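PDB 6F74: alcohol oxidase from Myceliophthora thermophila, which binds FAD as a VAO-type flavoprotein and probably acts as an oxidase that oxidises its substrate with molecular oxygen. Local coordinates for residues G244-A249 with V469-S474. Residues are numbered along the deposited sequence; the frame is centred on the assembly and turned at random.
Sequences GGHGPA and VVLLVS. With FAD (flavin-adenine dinucleotide), chain I.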
ATOM      1  N   GLY A 244       5.780   2.750  -5.177  1.00 19.69           N
ATOM      2  CA  GLY A 244       5.653   4.194  -4.947  1.00 19.87           C
ATOM      3  C   GLY A 244       5.950   4.550  -3.517  1.00 19.80           C
ATOM      4  O   GLY A 244       7.041   4.969  -3.224  1.00 20.15           O
ATOM      5  N   GLY A 245       4.984   4.380  -2.635  1.00 19.41           N
ATOM      6  CA  GLY A 245       5.144   4.698  -1.214  1.00 19.38           C
ATOM      7  C   GLY A 245       4.953   6.171  -0.891  1.00 19.57           C
ATOM      8  O   GLY A 245       5.862   6.955  -1.120  1.00 19.98           O
ATOM      9  N   HIS A 246       3.780   6.531  -0.364  1.00 19.32           N
ATOM     10  CA  HIS A 246       3.483   7.880   0.082  1.00 19.48           C
ATOM     11  C   HIS A 246       3.448   7.930   1.587  1.00 19.44           C
ATOM     12  O   HIS A 246       3.308   6.931   2.259  1.00 19.24           O
ATOM     13  CB  HIS A 246       2.150   8.409  -0.498  1.00 19.33           C
ATOM     14  CG  HIS A 246       0.947   7.691  -0.000  1.00 18.96           C
ATOM     15  ND1 HIS A 246       0.343   7.994   1.203  1.00 18.88           N
ATOM     16  CD2 HIS A 246       0.258   6.654  -0.523  1.00 18.72           C
ATOM     17  CE1 HIS A 246      -0.656   7.149   1.416  1.00 18.61           C
ATOM     18  NE2 HIS A 246      -0.726   6.322   0.386  1.00 18.51           N
ATOM     19  N   GLY A 247       3.605   9.135   2.112  1.00 19.71           N
ATOM     20  CA  GLY A 247       3.599   9.382   3.551  1.00 19.79           C
ATOM     21  C   GLY A 247       3.676  10.878   3.776  1.00 20.12           C
ATOM     22  O   GLY A 247       3.792  11.635   2.820  1.00 20.28           O
ATOM     23  N   PRO A 248       3.656  11.320   5.029  1.00 20.29           N
ATOM     24  CA  PRO A 248       3.679  12.757   5.300  1.00 20.63           C
ATOM     25  C   PRO A 248       4.821  13.561   4.628  1.00 21.10           C
ATOM     26  O   PRO A 248       4.592  14.707   4.216  1.00 21.28           O
ATOM     27  CB  PRO A 248       3.825  12.793   6.826  1.00 20.84           C
ATOM     28  CG  PRO A 248       3.083  11.592   7.273  1.00 20.44           C
ATOM     29  CD  PRO A 248       3.476  10.532   6.261  1.00 20.20           C
ATOM     30  N   ALA A 249       6.007  12.939   4.510  1.00 21.32           N
ATOM     31  CA  ALA A 249       7.224  13.621   4.081  1.00 21.90           C
ATOM     32  C   ALA A 249       7.574  13.535   2.577  1.00 21.96           C
ATOM     33  O   ALA A 249       8.589  14.076   2.162  1.00 22.50           O
ATOM     34  CB  ALA A 249       8.392  13.148   4.941  1.00 22.29           C
ATOM     35  N   VAL A 469     -10.903   9.684  -0.507  1.00 19.26           N
ATOM     36  CA  VAL A 469      -9.690  10.103   0.171  1.00 19.09           C
ATOM     37  C   VAL A 469      -8.841  10.880  -0.821  1.00 19.19           C
ATOM     38  O   VAL A 469      -8.693  10.469  -2.013  1.00 19.25           O
ATOM     39  CB  VAL A 469      -8.878   8.904   0.706  1.00 18.83           C
ATOM     40  CG1 VAL A 469      -7.622   9.361   1.473  1.00 18.75           C
ATOM     41  CG2 VAL A 469      -9.748   7.998   1.582  1.00 18.80           C
ATOM     42  N   VAL A 470      -8.296  11.996  -0.326  1.00 19.26           N
ATOM     43  CA  VAL A 470      -7.317  12.809  -1.034  1.00 19.41           C
ATOM     44  C   VAL A 470      -5.917  12.582  -0.451  1.00 19.29           C
ATOM     45  O   VAL A 470      -5.735  12.769   0.738  1.00 19.24           O
ATOM     46  CB  VAL A 470      -7.652  14.299  -0.909  1.00 19.67           C
ATOM     47  CG1 VAL A 470      -6.565  15.148  -1.530  1.00 19.87           C
ATOM     48  CG2 VAL A 470      -8.932  14.588  -1.661  1.00 19.88           C
ATOM     49  N   LEU A 471      -4.951  12.189  -1.297  1.00 19.31           N
ATOM     50  CA  LEU A 471      -3.559  11.971  -0.872  1.00 19.29           C
ATOM     51  C   LEU A 471      -2.708  13.090  -1.439  1.00 19.62           C
ATOM     52  O   LEU A 471      -2.241  13.026  -2.580  1.00 19.79           O
ATOM     53  CB  LEU A 471      -3.056  10.619  -1.372  1.00 19.12           C
ATOM     54  CG  LEU A 471      -3.828   9.368  -0.954  1.00 18.84           C
ATOM     55  CD1 LEU A 471      -5.132   9.300  -1.701  1.00 18.88           C
ATOM     56  CD2 LEU A 471      -2.974   8.148  -1.270  1.00 18.71           C
ATOM     57  N   LEU A 472      -2.557  14.164  -0.673  1.00 19.78           N
ATOM     58  CA  LEU A 472      -1.822  15.309  -1.156  1.00 20.16           C
ATOM     59  C   LEU A 472      -0.344  15.010  -0.859  1.00 20.28           C
ATOM     60  O   LEU A 472       0.236  15.512   0.102  1.00 20.43           O
ATOM     61  CB  LEU A 472      -2.321  16.581  -0.495  1.00 20.33           C
ATOM     62  CG  LEU A 472      -1.700  17.884  -0.988  1.00 20.78           C
ATOM     63  CD1 LEU A 472      -1.935  18.105  -2.493  1.00 20.99           C
ATOM     64  CD2 LEU A 472      -2.273  19.025  -0.170  1.00 20.91           C
ATOM     65  N   VAL A 473       0.230  14.158  -1.694  1.00 20.27           N
ATOM     66  CA  VAL A 473       1.522  13.523  -1.383  1.00 20.34           C
ATOM     67  C   VAL A 473       2.566  13.652  -2.449  1.00 20.72           C
ATOM     68  O   VAL A 473       3.648  13.183  -2.252  1.00 20.85           O
ATOM     69  CB  VAL A 473       1.352  12.027  -1.024  1.00 19.93           C
ATOM     70  CG1 VAL A 473       0.436  11.869   0.180  1.00 19.65           C
ATOM     71  CG2 VAL A 473       0.817  11.232  -2.192  1.00 19.79           C
ATOM     72  N   SER A 474       2.262  14.287  -3.569  1.00 20.96           N
ATOM     73  CA  SER A 474       3.237  14.464  -4.624  1.00 21.42           C
ATOM     74  C   SER A 474       3.469  15.967  -4.756  1.00 21.91           C
ATOM     75  O   SER A 474       3.290  16.682  -3.775  1.00 21.89           O
ATOM     76  CB  SER A 474       2.784  13.795  -5.906  1.00 21.40           C
ATOM     77  OG  SER A 474       3.702  13.983  -6.981  1.00 21.93           O
TER
HETATM   78  PA  FAD I 601       3.251  -7.599   1.840  1.00 15.73           P
HETATM   79  O1A FAD I 601       1.801  -8.063   1.738  1.00 16.33           O
HETATM   80  O2A FAD I 601       4.128  -8.356   2.788  1.00 14.61           O
HETATM   81  O5B FAD I 601       3.854  -7.639   0.382  1.00 13.82           O
HETATM   82  C5B FAD I 601       3.331  -6.791  -0.603  1.00 13.38           C
HETATM   83  C4B FAD I 601       3.862  -7.224  -1.958  1.00 12.87           C
HETATM   84  O4B FAD I 601       5.266  -7.029  -1.930  1.00 12.82           O
HETATM   85  C3B FAD I 601       3.664  -8.674  -2.321  1.00 12.31           C
HETATM   86  O3B FAD I 601       3.609  -8.752  -3.750  1.00 12.69           O
HETATM   87  C2B FAD I 601       4.942  -9.349  -1.888  1.00 12.77           C
HETATM   88  O2B FAD I 601       5.340 -10.472  -2.683  1.00 12.30           O
HETATM   89  C1B FAD I 601       5.956  -8.258  -2.103  1.00 12.89           C
HETATM   90  N9A FAD I 601       7.108  -8.254  -1.194  1.00 13.21           N
HETATM   91  C8A FAD I 601       7.096  -7.965   0.114  1.00 14.09           C
HETATM   92  N7A FAD I 601       8.339  -8.018   0.629  1.00 14.08           N
HETATM   93  C5A FAD I 601       9.154  -8.337  -0.372  1.00 13.77           C
HETATM   94  C6A FAD I 601      10.599  -8.536  -0.482  1.00 13.93           C
HETATM   95  N6A FAD I 601      11.335  -8.381   0.642  1.00 14.13           N
HETATM   96  N1A FAD I 601      11.095  -8.874  -1.701  1.00 13.83           N
HETATM   97  C2A FAD I 601      10.286  -9.013  -2.783  1.00 14.21           C
HETATM   98  N3A FAD I 601       8.943  -8.819  -2.753  1.00 13.99           N
HETATM   99  C4A FAD I 601       8.347  -8.481  -1.580  1.00 13.66           C
HETATM  100  N1  FAD I 601       0.912   2.654   1.627  1.00 11.40           N
HETATM  101  C2  FAD I 601       1.292   3.946   1.511  1.00 11.65           C
HETATM  102  O2  FAD I 601       1.832   4.324   0.439  1.00 12.31           O
HETATM  103  N3  FAD I 601       1.134   4.832   2.514  1.00 11.81           N
HETATM  104  C4  FAD I 601       0.558   4.503   3.684  1.00 12.03           C
HETATM  105  O4  FAD I 601       0.396   5.331   4.605  1.00 13.38           O
HETATM  106  C4X FAD I 601       0.097   3.114   3.886  1.00 11.93           C
HETATM  107  N5  FAD I 601      -0.496   2.727   5.033  1.00 11.39           N
HETATM  108  C5X FAD I 601      -0.901   1.442   5.192  1.00 10.96           C
HETATM  109  C6  FAD I 601      -1.494   1.055   6.393  1.00  9.80           C
HETATM  110  C7  FAD I 601      -1.907  -0.247   6.613  1.00  8.66           C
HETATM  111  C7M FAD I 601      -2.550  -0.487   7.956  1.00  8.75           C
HETATM  112  C8  FAD I 601      -1.700  -1.271   5.549  1.00  7.38           C
HETATM  113  C8M FAD I 601      -2.081  -2.735   5.725  1.00  4.60           C
HETATM  114  C9  FAD I 601      -1.131  -0.884   4.340  1.00  9.18           C
HETATM  115  C9A FAD I 601      -0.706   0.435   4.106  1.00 10.70           C
HETATM  116  N10 FAD I 601      -0.090   0.858   2.896  1.00 12.01           N
HETATM  117  C10 FAD I 601       0.313   2.193   2.759  1.00 11.68           C
HETATM  118  C1' FAD I 601       0.070  -0.032   1.723  1.00 13.09           C
HETATM  119  C2' FAD I 601       1.380  -0.704   1.472  1.00 14.05           C
HETATM  120  O2' FAD I 601       2.218   0.239   0.809  1.00 13.99           O
HETATM  121  C3' FAD I 601       1.165  -1.899   0.536  1.00 15.12           C
HETATM  122  O3' FAD I 601       0.117  -2.763   1.012  1.00 16.26           O
HETATM  123  C4' FAD I 601       2.445  -2.698   0.335  1.00 15.51           C
HETATM  124  O4' FAD I 601       2.193  -3.790  -0.554  1.00 16.74           O
HETATM  125  C5' FAD I 601       2.995  -3.205   1.660  1.00 15.36           C
HETATM  126  O5' FAD I 601       4.191  -3.936   1.453  1.00 15.25           O
HETATM  127  P   FAD I 601       4.454  -5.054   2.541  1.00 15.53           P
HETATM  128  O1P FAD I 601       4.282  -4.477   3.919  1.00 15.56           O
HETATM  129  O2P FAD I 601       5.741  -5.709   2.162  1.00 17.65           O
HETATM  130  O3P FAD I 601       3.197  -6.028   2.242  1.00 15.91           O
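The imidazole of His246 is sandwiched between Leu471 on one face and the flavin atoms N3 and O2 on the other. Leu471 CD2 stands 3.6 Å from the centroid of the His246 ring, over the face, which meets the geometry of a CH-pi contact; the methyl is displaced toward the rim, nearest NE2. Over the opposite face, FAD N3 lies 3.1 Å above the ring plane, also offset. Val473 approaches obliquely, and its CG2 packs 3.6 Å from His246 CB. With CG between the backbone N and the carbonyl carbon (chi1 67°), the ring is placed between Leu471 CD2 and the flavin. Its nitrogens are held too, ND1 by Tyr352 OH and NE2 by Glu543 OE1. In this VAO-type fold, residues 244-249 form a loop within the FAD-binding region, while Leu471, near the end of strand 467-472, and Val473, just beyond it after the inverse gamma turn centred on Leu472, bring an antiparallel seven-stranded sheet against the cofactor site. The His246 backbone makes two hydrogen bonds to the flavin: His246 N to FAD O2 at 3.1 Å, nearly straight (164°), and FAD N3 to His246 O at 3.0 Å, more bent (141°). An alanine replacing His246 would keep these backbone groups but would probably leave Tyr352 OH and Glu543 OE1 without their imidazole partner and open a gap between Leu471 and the flavin. Beyond the ring, Thr250 OG1 lies within hydrogen-bonding reach of Gly247 O and of Val473 O, its one hydroxyl proton probably shared or alternating between them.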